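Local atomic coordinates of putative thioesterase II (Thermobifida fusca, PDB entry 3BBJ), a protein that probably hydrolyses acyl-CoA thioesters, as a putative thioesterase II with two domains of the hot-dog type. Residues V24-G29 against R67-G72; A74-R79 against T92-E97; V218-H223 against A262-L267; R236-L241 against D248-L253. All coordinates share one frame; numbering follows the deposited sequence.

Overall arrangement
Two neighbourhoods are described, one in each hot-dog domain. Interactions 1 and 2 lie in the N-terminal domain and touch each other, because strand 72-82 runs between strands 21-26 and 88-96. Interactions 3 and 4 lie in the C-terminal domain and also touch, with strands 260-269 and 246-254 side by side. Interaction 3 is wholly buried and closest to the centre of the chain. The others are partly buried. Interactions 2 and 4 are hairpins. All four use backbone pairing; interaction 4 adds a buried carboxylate, and interaction 1 has a single strand-end pair. Both C-terminal contacts also meet the second subunit. The centres of interactions 2 and 4 are about 29 Å apart.

Interaction 1. Residues V24-G29 against R67-G72. With SO4 (sulfate ion), chain C.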
loop_
_atom_site.group_PDB
_atom_site.type_symbol
_atom_site.label_atom_id
_atom_site.label_comp_id
_atom_site.label_asym_id
_atom_site.label_seq_id
_atom_site.Cartn_x
_atom_site.Cartn_y
_atom_site.Cartn_z
ATOM N N VAL A 24 -1.606 23.379 12.472
ATOM C CA VAL A 24 -0.827 23.540 11.259
ATOM C C VAL A 24 -1.488 24.613 10.374
ATOM O O VAL A 24 -2.698 24.818 10.439
ATOM C CB VAL A 24 -0.717 22.158 10.526
ATOM C CG1 VAL A 24 -2.066 21.747 9.928
ATOM C CG2 VAL A 24 0.351 22.179 9.458
ATOM N N GLU A 25 -0.678 25.310 9.583
ATOM C CA GLU A 25 -1.163 26.268 8.570
ATOM C C GLU A 25 -0.912 25.721 7.170
ATOM O O GLU A 25 0.232 25.541 6.763
ATOM C CB GLU A 25 -0.464 27.640 8.709
ATOM C CG GLU A 25 -1.336 28.737 9.330
ATOM C CD GLU A 25 -2.294 29.371 8.323
ATOM O OE1 GLU A 25 -1.923 29.529 7.135
ATOM O OE2 GLU A 25 -3.419 29.729 8.726
ATOM N N LEU A 26 -1.978 25.465 6.427
ATOM C CA LEU A 26 -1.828 24.922 5.079
ATOM C C LEU A 26 -1.462 26.054 4.134
ATOM O O LEU A 26 -2.187 27.032 4.000
ATOM C CB LEU A 26 -3.084 24.179 4.611
ATOM C CG LEU A 26 -3.531 23.026 5.517
ATOM C CD1 LEU A 26 -4.354 22.079 4.708
ATOM C CD2 LEU A 26 -2.353 22.286 6.167
ATOM N N ASP A 27 -0.301 25.899 3.513
ATOM C CA ASP A 27 0.272 26.907 2.654
ATOM C C ASP A 27 -0.366 26.814 1.264
ATOM O O ASP A 27 -0.240 25.789 0.580
ATOM C CB ASP A 27 1.791 26.695 2.614
ATOM C CG ASP A 27 2.502 27.649 1.685
ATOM O OD1 ASP A 27 1.842 28.414 0.958
ATOM O OD2 ASP A 27 3.731 27.606 1.666
ATOM N N PRO A 28 -1.047 27.892 0.836
ATOM C CA PRO A 28 -1.770 27.872 -0.443
ATOM C C PRO A 28 -0.868 27.706 -1.676
ATOM O O PRO A 28 -1.366 27.470 -2.786
ATOM C CB PRO A 28 -2.480 29.229 -0.463
ATOM C CG PRO A 28 -1.700 30.086 0.449
ATOM C CD PRO A 28 -1.166 29.197 1.514
ATOM N N GLY A 29 0.439 27.877 -1.483
ATOM C CA GLY A 29 1.424 27.609 -2.527
ATOM C C GLY A 29 1.456 26.141 -2.964
ATOM O O GLY A 29 2.018 25.816 -4.012
ATOM N N ARG A 67 -11.698 14.066 2.189
ATOM C CA ARG A 67 -12.125 15.328 1.585
ATOM C C ARG A 67 -10.941 16.217 1.260
ATOM O O ARG A 67 -9.889 16.102 1.899
ATOM C CB ARG A 67 -12.978 16.138 2.571
ATOM C CG ARG A 67 -14.280 15.518 3.018
ATOM C CD ARG A 67 -14.902 16.343 4.128
ATOM N NE ARG A 67 -16.080 15.664 4.669
ATOM C CZ ARG A 67 -16.063 14.696 5.588
ATOM N NH1 ARG A 67 -14.927 14.261 6.114
ATOM N NH2 ARG A 67 -17.210 14.155 5.988
ATOM N N PRO A 68 -11.113 17.137 0.287
ATOM C CA PRO A 68 -10.059 18.111 -0.021
ATOM C C PRO A 68 -9.906 19.130 1.083
ATOM O O PRO A 68 -10.897 19.496 1.703
ATOM C CB PRO A 68 -10.610 18.840 -1.249
ATOM C CG PRO A 68 -12.093 18.737 -1.096
ATOM C CD PRO A 68 -12.286 17.332 -0.589
ATOM N N ALA A 69 -8.681 19.579 1.316
ATOM C CA ALA A 69 -8.411 20.711 2.200
ATOM C C ALA A 69 -8.067 21.954 1.378
ATOM O O ALA A 69 -7.656 21.864 0.211
ATOM C CB ALA A 69 -7.264 20.400 3.149
ATOM N N SER A 70 -8.241 23.115 2.001
ATOM C CA SER A 70 -7.871 24.381 1.392
ATOM C C SER A 70 -6.826 25.077 2.275
ATOM O O SER A 70 -6.443 24.563 3.315
ATOM C CB SER A 70 -9.107 25.260 1.159
ATOM O OG SER A 70 -9.952 25.278 2.287
ATOM N N SER A 71 -6.351 26.234 1.849
ATOM C CA SER A 71 -5.370 26.964 2.638
ATOM C C SER A 71 -5.918 27.467 3.986
ATOM O O SER A 71 -7.134 27.524 4.222
ATOM C CB SER A 71 -4.779 28.136 1.842
ATOM O OG SER A 71 -5.693 29.221 1.695
ATOM N N GLY A 72 -4.979 27.807 4.864
ATOM C CA GLY A 72 -5.285 28.317 6.180
ATOM C C GLY A 72 -5.073 27.286 7.265
ATOM O O GLY A 72 -4.430 26.261 7.037
HETATM S S SO4 C . -19.733 16.256 3.776
HETATM O O1 SO4 C . -18.770 15.965 2.710
HETATM O O2 SO4 C . -21.017 16.599 3.160
HETATM O O3 SO4 C . -19.925 15.077 4.621
HETATM O O4 SO4 C . -19.253 17.366 4.606
#
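The first torsion of L26 sets CG anti to the carbonyl carbon (chi1 -57°), and its CD1 branch reaches across to A69 and S70. The end of strand 21-26 meets the start of strand 72-82 here as an antiparallel hydrogen-bonded pair in the N-terminal hot-dog domain. L26 N donates to G72 O at 2.6 Å, from above the carbonyl plane. G72 N donates back to L26 O at 3.0 Å, in the plane and on a lone pair. The phi of G72 is 104°. With its backbone angles a CB would collide with S71 O, so only glycine fits comfortably. L26 CD1 lies 3.7 Å from A69 CB. The same leucine packs on Y40 and L41 of helix 38-51. Past the strand end, D27 OD1 accepts from G29 N at 2.9 Å, an Asx turn. R67 stands apart from the pairing. R67 NH2 points almost straight (176°) at O3 of a sulfate ion, probably from the crystallisation liquor, 3.2 Å away, and R67 NH1 bonds to T100 O. An alanine here would remove the guanidinium and would probably lose both the sulfate contact and the tie to T100. P28 CB presses on S71 CB at 3.4 Å, a tight carbon-carbon approach.

Interaction 2. Residues A74-R79 against T92-E97; sequences AEIETR and TTLFQE
Strands 72-82 and 88-96 form a beta hairpin of the N-terminal hot-dog domain; their segments 74-79 and 92-96 run antiparallel at 152°. Backbone hydrogen bonds come first. E75 and F95 form one hydrogen-bonded pair, E77 and T93 the next. E75 N gives to F95 O at 2.8 Å. F95 N returns to E75 O at 2.7 Å, nearly along the C=O axis. E77 N reaches T93 O at 3.0 Å, and T93 N donates to E77 O from above the carbonyl plane.

Apolar contacts fill the face that carries I76 and L94. L94 has CG anti to its backbone N, and its CD1 branch does the touching. L94 CD1 lies 3.5 Å from A74 CB and 3.7 Å from I76 CG1. T92 lies alongside I76, with T92 OG1 3.4 Å from I76 CG2. That hydroxyl is hydrogen-bonded to S48 OG of helix 38-51, the helix on which I76 and T78 pack.

Polar and aromatic groups share the other face, where E75, E77, T93 and F95 project. E77 has CG anti to its backbone N, and its chain runs extended beside the phenyl ring. Its carboxylate is turned only 18° from the ring plane, and E77 CB lies 3.5 Å from F95 CE1. E75 O meets the ring at its edge, in plane, 3.6 Å from F95 CD1.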
loop_
_atom_site.group_PDB
_atom_site.type_symbol
_atom_site.label_atom_id
_atom_site.label_comp_id
_atom_site.label_asym_id
_atom_site.label_seq_id
_atom_site.Cartn_x
_atom_site.Cartn_y
_atom_site.Cartn_z
ATOM N N ALA A 74 -5.510 24.267 10.004
ATOM C CA ALA A 74 -6.044 22.923 10.092
ATOM C C ALA A 74 -5.539 22.371 11.421
ATOM O O ALA A 74 -4.528 22.844 11.946
ATOM C CB ALA A 74 -5.567 22.098 8.941
ATOM N N GLU A 75 -6.244 21.391 11.980
ATOM C CA GLU A 75 -5.873 20.842 13.288
ATOM C C GLU A 75 -5.679 19.334 13.228
ATOM O O GLU A 75 -6.386 18.632 12.513
ATOM C CB GLU A 75 -6.859 21.266 14.396
ATOM C CG GLU A 75 -8.337 21.327 14.009
ATOM C CD GLU A 75 -8.716 22.550 13.157
ATOM O OE1 GLU A 75 -7.880 23.481 13.007
ATOM O OE2 GLU A 75 -9.865 22.567 12.644
ATOM N N ILE A 76 -4.697 18.855 13.986
ATOM C CA ILE A 76 -4.293 17.454 13.978
ATOM C C ILE A 76 -4.501 16.762 15.326
ATOM O O ILE A 76 -4.124 17.271 16.383
ATOM C CB ILE A 76 -2.831 17.322 13.579
ATOM C CG1 ILE A 76 -2.677 17.760 12.121
ATOM C CG2 ILE A 76 -2.334 15.867 13.826
ATOM C CD1 ILE A 76 -1.240 17.986 11.683
ATOM N N GLU A 77 -5.058 15.562 15.246
ATOM C CA GLU A 77 -5.452 14.777 16.402
ATOM C C GLU A 77 -4.758 13.410 16.315
ATOM O O GLU A 77 -5.055 12.634 15.419
ATOM C CB GLU A 77 -6.965 14.655 16.324
ATOM C CG GLU A 77 -7.678 14.179 17.553
ATOM C CD GLU A 77 -9.186 14.394 17.432
ATOM O OE1 GLU A 77 -9.600 15.556 17.192
ATOM O OE2 GLU A 77 -9.943 13.402 17.583
ATOM N N THR A 78 -3.808 13.143 17.217
ATOM C CA THR A 78 -2.983 11.924 17.168
ATOM C C THR A 78 -3.320 10.868 18.218
ATOM O O THR A 78 -3.967 11.139 19.217
ATOM C CB THR A 78 -1.471 12.235 17.283
ATOM O OG1 THR A 78 -1.175 12.757 18.576
ATOM C CG2 THR A 78 -1.023 13.230 16.216
ATOM N N ARG A 79 -2.872 9.638 17.969
ATOM C CA ARG A 79 -3.151 8.512 18.864
ATOM C C ARG A 79 -2.158 7.375 18.644
ATOM O O ARG A 79 -2.021 6.876 17.534
ATOM C CB ARG A 79 -4.572 8.025 18.623
ATOM C CG ARG A 79 -5.095 7.110 19.683
ATOM C CD ARG A 79 -6.605 7.041 19.621
ATOM N NE ARG A 79 -7.121 5.912 20.382
ATOM C CZ ARG A 79 -7.458 4.727 19.874
ATOM N NH1 ARG A 79 -7.355 4.469 18.572
ATOM N NH2 ARG A 79 -7.914 3.784 20.689
ATOM N N THR A 92 -2.931 9.410 13.054
ATOM C CA THR A 92 -2.946 10.861 12.983
ATOM C C THR A 92 -4.014 11.267 11.968
ATOM O O THR A 92 -4.076 10.715 10.851
ATOM C CB THR A 92 -1.546 11.408 12.604
ATOM O OG1 THR A 92 -1.587 12.835 12.475
ATOM C CG2 THR A 92 -1.033 10.778 11.299
ATOM N N THR A 93 -4.885 12.189 12.384
ATOM C CA THR A 93 -5.998 12.639 11.553
ATOM C C THR A 93 -6.010 14.173 11.426
ATOM O O THR A 93 -5.848 14.904 12.420
ATOM C CB THR A 93 -7.329 12.151 12.139
ATOM O OG1 THR A 93 -7.239 10.747 12.430
ATOM C CG2 THR A 93 -8.502 12.421 11.173
ATOM N N LEU A 94 -6.215 14.647 10.191
ATOM C CA LEU A 94 -6.250 16.081 9.897
ATOM C C LEU A 94 -7.683 16.573 9.778
ATOM O O LEU A 94 -8.491 15.973 9.064
ATOM C CB LEU A 94 -5.512 16.384 8.603
ATOM C CG LEU A 94 -5.443 17.839 8.161
ATOM C CD1 LEU A 94 -4.688 18.675 9.202
ATOM C CD2 LEU A 94 -4.767 17.927 6.785
ATOM N N PHE A 95 -7.965 17.678 10.482
ATOM C CA PHE A 95 -9.279 18.315 10.483
ATOM C C PHE A 95 -9.195 19.739 9.973
ATOM O O PHE A 95 -8.200 20.430 10.170
ATOM C CB PHE A 95 -9.838 18.367 11.888
ATOM C CG PHE A 95 -10.075 17.035 12.494
ATOM C CD1 PHE A 95 -9.035 16.338 13.088
ATOM C CD2 PHE A 95 -11.343 16.487 12.509
ATOM C CE1 PHE A 95 -9.262 15.085 13.669
ATOM C CE2 PHE A 95 -11.576 15.230 13.099
ATOM C CZ PHE A 95 -10.534 14.533 13.675
ATOM N N GLN A 96 -10.253 20.175 9.308
ATOM C CA GLN A 96 -10.338 21.546 8.820
ATOM C C GLN A 96 -11.804 21.919 8.661
ATOM O O GLN A 96 -12.554 21.242 7.939
ATOM C CB GLN A 96 -9.581 21.721 7.495
ATOM C CG GLN A 96 -9.224 23.177 7.203
ATOM C CD GLN A 96 -8.600 23.408 5.824
ATOM O OE1 GLN A 96 -9.072 22.877 4.813
ATOM N NE2 GLN A 96 -7.547 24.233 5.783
ATOM N N GLU A 97 -12.192 23.007 9.326
ATOM C CA GLU A 97 -13.569 23.505 9.326
ATOM C C GLU A 97 -14.518 22.429 9.810
ATOM O O GLU A 97 -15.530 22.149 9.183
ATOM C CB GLU A 97 -13.989 24.021 7.948
ATOM C CG GLU A 97 -13.136 25.169 7.427
ATOM C CD GLU A 97 -13.861 26.010 6.383
ATOM O OE1 GLU A 97 -15.009 26.449 6.655
ATOM O OE2 GLU A 97 -13.282 26.245 5.300
#

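Interaction 3. Residues V218-H223 against A262-L267; sequences VELTWH and AQSRQL
A classic beta bulge opens this contact: V218 and E219 both face L267. L267 O takes two bonds, from V218 N at 2.9 Å and from E219 N at 3.1 Å, each donor in the carbonyl plane. L267 N donates back to E219 O at 2.8 Å. Beyond the bulge, segments 219-223 and 262-267 run antiparallel at 169°. T221 and R265 make one hydrogen-bonded pair, H223 and Q263 another. T221 N and R265 N each meet the opposite carbonyl nearly along its C=O axis.

These two strands, 217-224 and 260-269, belong to the C-terminal hot-dog domain, and strand 217-224 also pairs with strand 57-65 of the N-terminal one. The face with L220 and W222 packs on helix 38-51, where both side chains touch M42. L220 has CG anti to its backbone N. L220 CB lies 3.7 Å from Q266 CB and L220 CG 3.7 Å from S264 OG. An alanine here would take away the branched end of the side chain and would probably loosen the packing on S264 and M42. W222 CE3 stands 4.0 Å from A262 CB.

The face with E219 and T221 turns to the second subunit. T221 OG1 donates to E219 OE2 at 2.5 Å, on its syn lone pair. The same hydroxyl is hydrogen-bonded to T221 OG1 of the second subunit. A water bridges E219 OE1 and R265 O, donating to both; its bond to R265 O is 2.5 Å long.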
loop_
_atom_site.group_PDB
_atom_site.type_symbol
_atom_site.label_atom_id
_atom_site.label_comp_id
_atom_site.label_asym_id
_atom_site.label_seq_id
_atom_site.Cartn_x
_atom_site.Cartn_y
_atom_site.Cartn_z
ATOM N N VAL A 218 -7.518 8.203 -3.282
ATOM C CA VAL A 218 -8.391 7.525 -2.354
ATOM C C VAL A 218 -7.533 6.931 -1.236
ATOM O O VAL A 218 -7.864 7.097 -0.059
ATOM C CB VAL A 218 -9.235 6.463 -3.044
ATOM C CG1 VAL A 218 -9.938 5.624 -1.997
ATOM C CG2 VAL A 218 -10.227 7.136 -3.990
ATOM N N GLU A 219 -6.432 6.261 -1.612
ATOM C CA GLU A 219 -5.546 5.620 -0.651
ATOM C C GLU A 219 -4.113 5.683 -1.141
ATOM O O GLU A 219 -3.864 5.510 -2.305
ATOM C CB GLU A 219 -5.976 4.153 -0.430
ATOM C CG GLU A 219 -5.393 3.456 0.853
ATOM C CD GLU A 219 -3.936 3.051 0.755
ATOM O OE1 GLU A 219 -3.467 2.670 -0.336
ATOM O OE2 GLU A 219 -3.251 3.093 1.801
ATOM N N LEU A 220 -3.168 5.967 -0.247
ATOM C CA LEU A 220 -1.742 5.872 -0.554
ATOM C C LEU A 220 -1.053 5.252 0.644
ATOM O O LEU A 220 -1.256 5.690 1.785
ATOM C CB LEU A 220 -1.130 7.248 -0.878
ATOM C CG LEU A 220 0.372 7.347 -1.196
ATOM C CD1 LEU A 220 0.714 8.653 -1.902
ATOM C CD2 LEU A 220 1.237 7.201 0.054
ATOM N N THR A 221 -0.278 4.204 0.373
ATOM C CA THR A 221 0.621 3.596 1.325
ATOM C C THR A 221 2.030 3.635 0.736
ATOM O O THR A 221 2.228 3.299 -0.428
ATOM C CB THR A 221 0.303 2.139 1.605
ATOM O OG1 THR A 221 -0.975 2.035 2.242
ATOM C CG2 THR A 221 1.375 1.547 2.528
ATOM N N TRP A 222 2.995 4.063 1.540
ATOM C CA TRP A 222 4.378 4.114 1.101
ATOM C C TRP A 222 5.353 3.642 2.203
ATOM O O TRP A 222 5.102 3.775 3.393
ATOM C CB TRP A 222 4.731 5.507 0.558
ATOM C CG TRP A 222 5.084 6.498 1.595
ATOM C CD1 TRP A 222 4.236 7.329 2.247
ATOM C CD2 TRP A 222 6.392 6.779 2.104
ATOM N NE1 TRP A 222 4.921 8.108 3.136
ATOM C CE2 TRP A 222 6.248 7.783 3.082
ATOM C CE3 TRP A 222 7.666 6.272 1.838
ATOM C CZ2 TRP A 222 7.332 8.297 3.794
ATOM C CZ3 TRP A 222 8.738 6.775 2.540
ATOM C CH2 TRP A 222 8.568 7.787 3.505
ATOM N N HIS A 223 6.454 3.055 1.775
ATOM C CA HIS A 223 7.411 2.463 2.694
ATOM C C HIS A 223 8.805 3.073 2.545
ATOM O O HIS A 223 9.298 3.245 1.428
ATOM C CB HIS A 223 7.496 0.958 2.421
ATOM C CG HIS A 223 6.178 0.259 2.474
ATOM N ND1 HIS A 223 5.442 0.155 3.633
ATOM C CD2 HIS A 223 5.480 -0.406 1.527
ATOM C CE1 HIS A 223 4.339 -0.530 3.395
ATOM N NE2 HIS A 223 4.335 -0.880 2.123
ATOM N N ALA A 262 12.226 4.759 -1.176
ATOM C CA ALA A 262 10.742 4.803 -1.054
ATOM C C ALA A 262 10.044 3.931 -2.096
ATOM O O ALA A 262 10.464 3.893 -3.249
ATOM C CB ALA A 262 10.220 6.233 -1.202
ATOM N N GLN A 263 8.983 3.244 -1.662
ATOM C CA GLN A 263 8.096 2.452 -2.527
ATOM C C GLN A 263 6.683 2.870 -2.145
ATOM O O GLN A 263 6.263 2.681 -1.004
ATOM C CB GLN A 263 8.220 0.955 -2.271
ATOM C CG GLN A 263 9.531 0.315 -2.656
ATOM C CD GLN A 263 9.580 -1.141 -2.252
ATOM O OE1 GLN A 263 9.706 -1.473 -1.066
ATOM N NE2 GLN A 263 9.492 -2.024 -3.234
ATOM N N SER A 264 5.974 3.438 -3.110
ATOM C CA SER A 264 4.667 4.018 -2.899
ATOM C C SER A 264 3.696 3.449 -3.917
ATOM O O SER A 264 4.040 3.233 -5.065
ATOM C CB SER A 264 4.752 5.548 -3.076
ATOM O OG SER A 264 3.539 6.216 -2.737
ATOM N N ARG A 265 2.495 3.156 -3.473
ATOM C CA ARG A 265 1.422 2.824 -4.385
ATOM C C ARG A 265 0.184 3.612 -3.901
ATOM O O ARG A 265 -0.144 3.573 -2.710
ATOM C CB ARG A 265 1.170 1.289 -4.475
ATOM C CG ARG A 265 0.015 0.955 -5.507
ATOM C CD ARG A 265 -0.323 -0.542 -5.814
ATOM N NE ARG A 265 0.822 -1.385 -6.224
ATOM C CZ ARG A 265 1.117 -2.585 -5.704
ATOM N NH1 ARG A 265 0.343 -3.137 -4.765
ATOM N NH2 ARG A 265 2.189 -3.255 -6.133
ATOM N N GLN A 266 -0.436 4.388 -4.788
ATOM C CA GLN A 266 -1.755 4.984 -4.467
ATOM C C GLN A 266 -2.833 4.437 -5.411
ATOM O O GLN A 266 -2.518 3.969 -6.528
ATOM C CB GLN A 266 -1.779 6.531 -4.446
ATOM C CG GLN A 266 -1.524 7.256 -5.753
ATOM C CD GLN A 266 -1.932 8.737 -5.708
ATOM O OE1 GLN A 266 -3.110 9.071 -5.815
ATOM N NE2 GLN A 266 -0.945 9.631 -5.591
ATOM N N LEU A 267 -4.080 4.474 -4.931
ATOM C CA LEU A 267 -5.263 4.118 -5.724
ATOM C C LEU A 267 -6.209 5.314 -5.763
ATOM O O LEU A 267 -6.516 5.924 -4.732
ATOM C CB LEU A 267 -6.005 2.907 -5.130
ATOM C CG LEU A 267 -7.021 2.243 -6.063
ATOM C CD1 LEU A 267 -6.279 1.410 -7.153
ATOM C CD2 LEU A 267 -8.038 1.374 -5.326
HETATM O O HOH W 1 -1.224 1.523 -1.658
#

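Interaction 4. Residues R236-L241 against D248-L253; sequences RSTCAL and DENVDL
The carboxylate of D248 is gripped by two main-chain N-H groups. A240 N meets D248 OD2 at 3.0 Å and L241 N meets D248 OD1 at 2.9 Å, each on a syn lone pair. The anti lone pair of D248 OD2 takes N250 ND2 at 2.9 Å, with OD2 close to the amide plane. This probably helps to hold the amide, whose ND2 also makes a weak bond to T238 OG1 and whose OD1 accepts a weak one from R265 NE. R225 of the second subunit forms a salt bridge with D248 OD1, so the buried group is probably kept ionised. The guanidinium of R236 and the carboxylate of D252 are turned 43° from each other. R236 bends at chi3 (38°), and R236 NH2 forms a salt bridge with D252 OD2 at 2.8 Å, although the hydrogen bond in it is weak.

The hydrogen-bonded pairs are R236 with D252 and T238 with N250. N250 N donates to T238 O at 2.9 Å, and D252 N to R236 O at 3.0 Å. S237 and V251 form the non-hydrogen-bonded pair between them. Their side chains lie on the other face, with S237 OG 3.8 Å from V251 CG2. The whole is an antiparallel beta hairpin of the C-terminal hot-dog domain, and at L241 its sheet continues into the second subunit.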
loop_
_atom_site.group_PDB
_atom_site.type_symbol
_atom_site.label_atom_id
_atom_site.label_comp_id
_atom_site.label_asym_id
_atom_site.label_seq_id
_atom_site.Cartn_x
_atom_site.Cartn_y
_atom_site.Cartn_z
ATOM N N ARG A 236 10.502 6.772 -10.574
ATOM C CA ARG A 236 9.872 6.035 -11.655
ATOM C C ARG A 236 8.438 5.839 -11.244
ATOM O O ARG A 236 8.166 5.416 -10.099
ATOM C CB ARG A 236 10.522 4.678 -11.896
ATOM C CG ARG A 236 9.781 3.866 -12.969
ATOM C CD ARG A 236 10.113 2.376 -12.996
ATOM N NE ARG A 236 10.284 1.825 -11.648
ATOM C CZ ARG A 236 10.300 0.534 -11.343
ATOM N NH1 ARG A 236 10.105 -0.389 -12.286
ATOM N NH2 ARG A 236 10.486 0.170 -10.075
ATOM N N SER A 237 7.535 6.143 -12.178
ATOM C CA SER A 237 6.086 6.034 -11.953
ATOM C C SER A 237 5.454 5.123 -12.985
ATOM O O SER A 237 5.687 5.286 -14.156
ATOM C CB SER A 237 5.420 7.395 -12.024
ATOM O OG SER A 237 4.047 7.232 -11.739
ATOM N N THR A 238 4.651 4.164 -12.543
ATOM C CA THR A 238 4.033 3.211 -13.436
ATOM C C THR A 238 2.603 2.928 -13.012
ATOM O O THR A 238 2.168 3.341 -11.944
ATOM C CB THR A 238 4.841 1.894 -13.501
ATOM O OG1 THR A 238 4.736 1.192 -12.267
ATOM C CG2 THR A 238 6.290 2.180 -13.781
ATOM N N CYS A 239 1.894 2.216 -13.879
ATOM C CA CYS A 239 0.497 1.885 -13.684
ATOM C C CYS A 239 0.233 0.575 -14.391
ATOM O O CYS A 239 0.641 0.395 -15.540
ATOM C CB CYS A 239 -0.388 2.985 -14.282
ATOM S SG CYS A 239 -2.131 2.555 -14.381
ATOM N N ALA A 240 -0.414 -0.354 -13.696
ATOM C CA ALA A 240 -0.721 -1.679 -14.269
ATOM C C ALA A 240 -2.142 -1.773 -14.805
ATOM O O ALA A 240 -2.397 -2.563 -15.707
ATOM C CB ALA A 240 -0.442 -2.805 -13.244
ATOM N N LEU A 241 -3.070 -0.974 -14.282
ATOM C CA LEU A 241 -4.453 -1.070 -14.753
ATOM C C LEU A 241 -5.293 0.190 -14.551
ATOM O O LEU A 241 -5.285 0.799 -13.479
ATOM C CB LEU A 241 -5.160 -2.253 -14.057
ATOM C CG LEU A 241 -6.600 -2.609 -14.495
ATOM C CD1 LEU A 241 -6.587 -3.256 -15.855
ATOM C CD2 LEU A 241 -7.271 -3.538 -13.529
ATOM N N ASP A 248 -4.049 2.550 -10.580
ATOM C CA ASP A 248 -2.960 2.437 -9.613
ATOM C C ASP A 248 -1.762 3.276 -10.098
ATOM O O ASP A 248 -1.399 3.232 -11.280
ATOM C CB ASP A 248 -2.545 0.979 -9.408
ATOM C CG ASP A 248 -2.036 0.319 -10.689
ATOM O OD1 ASP A 248 -2.840 0.168 -11.629
ATOM O OD2 ASP A 248 -0.851 -0.067 -10.749
ATOM N N GLU A 249 -1.168 4.050 -9.191
ATOM C CA GLU A 249 0.060 4.811 -9.486
ATOM C C GLU A 249 1.151 4.327 -8.547
ATOM O O GLU A 249 1.084 4.506 -7.343
ATOM C CB GLU A 249 -0.180 6.309 -9.321
ATOM C CG GLU A 249 1.014 7.218 -9.581
ATOM C CD GLU A 249 0.652 8.717 -9.475
ATOM O OE1 GLU A 249 -0.309 9.164 -10.163
ATOM O OE2 GLU A 249 1.336 9.452 -8.715
ATOM N N ASN A 250 2.174 3.732 -9.114
ATOM C CA ASN A 250 3.246 3.128 -8.344
ATOM C C ASN A 250 4.495 3.976 -8.494
ATOM O O ASN A 250 5.028 4.060 -9.588
ATOM C CB ASN A 250 3.486 1.732 -8.888
ATOM C CG ASN A 250 2.194 0.983 -9.086
ATOM O OD1 ASN A 250 1.428 0.855 -8.153
ATOM N ND2 ASN A 250 1.921 0.524 -10.313
ATOM N N VAL A 251 4.962 4.588 -7.399
ATOM C CA VAL A 251 6.129 5.462 -7.451
ATOM C C VAL A 251 7.272 4.920 -6.576
ATOM O O VAL A 251 7.105 4.667 -5.395
ATOM C CB VAL A 251 5.749 6.923 -7.013
ATOM C CG1 VAL A 251 6.989 7.813 -6.897
ATOM C CG2 VAL A 251 4.717 7.533 -7.963
ATOM N N ASP A 252 8.431 4.718 -7.178
ATOM C CA ASP A 252 9.618 4.315 -6.433
ATOM C C ASP A 252 10.611 5.469 -6.501
ATOM O O ASP A 252 10.685 6.179 -7.514
ATOM C CB ASP A 252 10.204 3.020 -6.992
ATOM C CG ASP A 252 9.224 1.854 -6.899
ATOM O OD1 ASP A 252 8.697 1.612 -5.800
ATOM O OD2 ASP A 252 8.953 1.194 -7.924
ATOM N N LEU A 253 11.328 5.682 -5.399
ATOM C CA LEU A 253 12.335 6.718 -5.324
ATOM C C LEU A 253 13.681 6.130 -4.902
ATOM O O LEU A 253 13.752 5.310 -3.975
ATOM C CB LEU A 253 11.916 7.796 -4.318
ATOM C CG LEU A 253 10.586 8.528 -4.503
ATOM C CD1 LEU A 253 10.299 9.508 -3.319
ATOM C CD2 LEU A 253 10.575 9.266 -5.821
HETATM O O HOH W 2 7.260 2.542 -10.376
#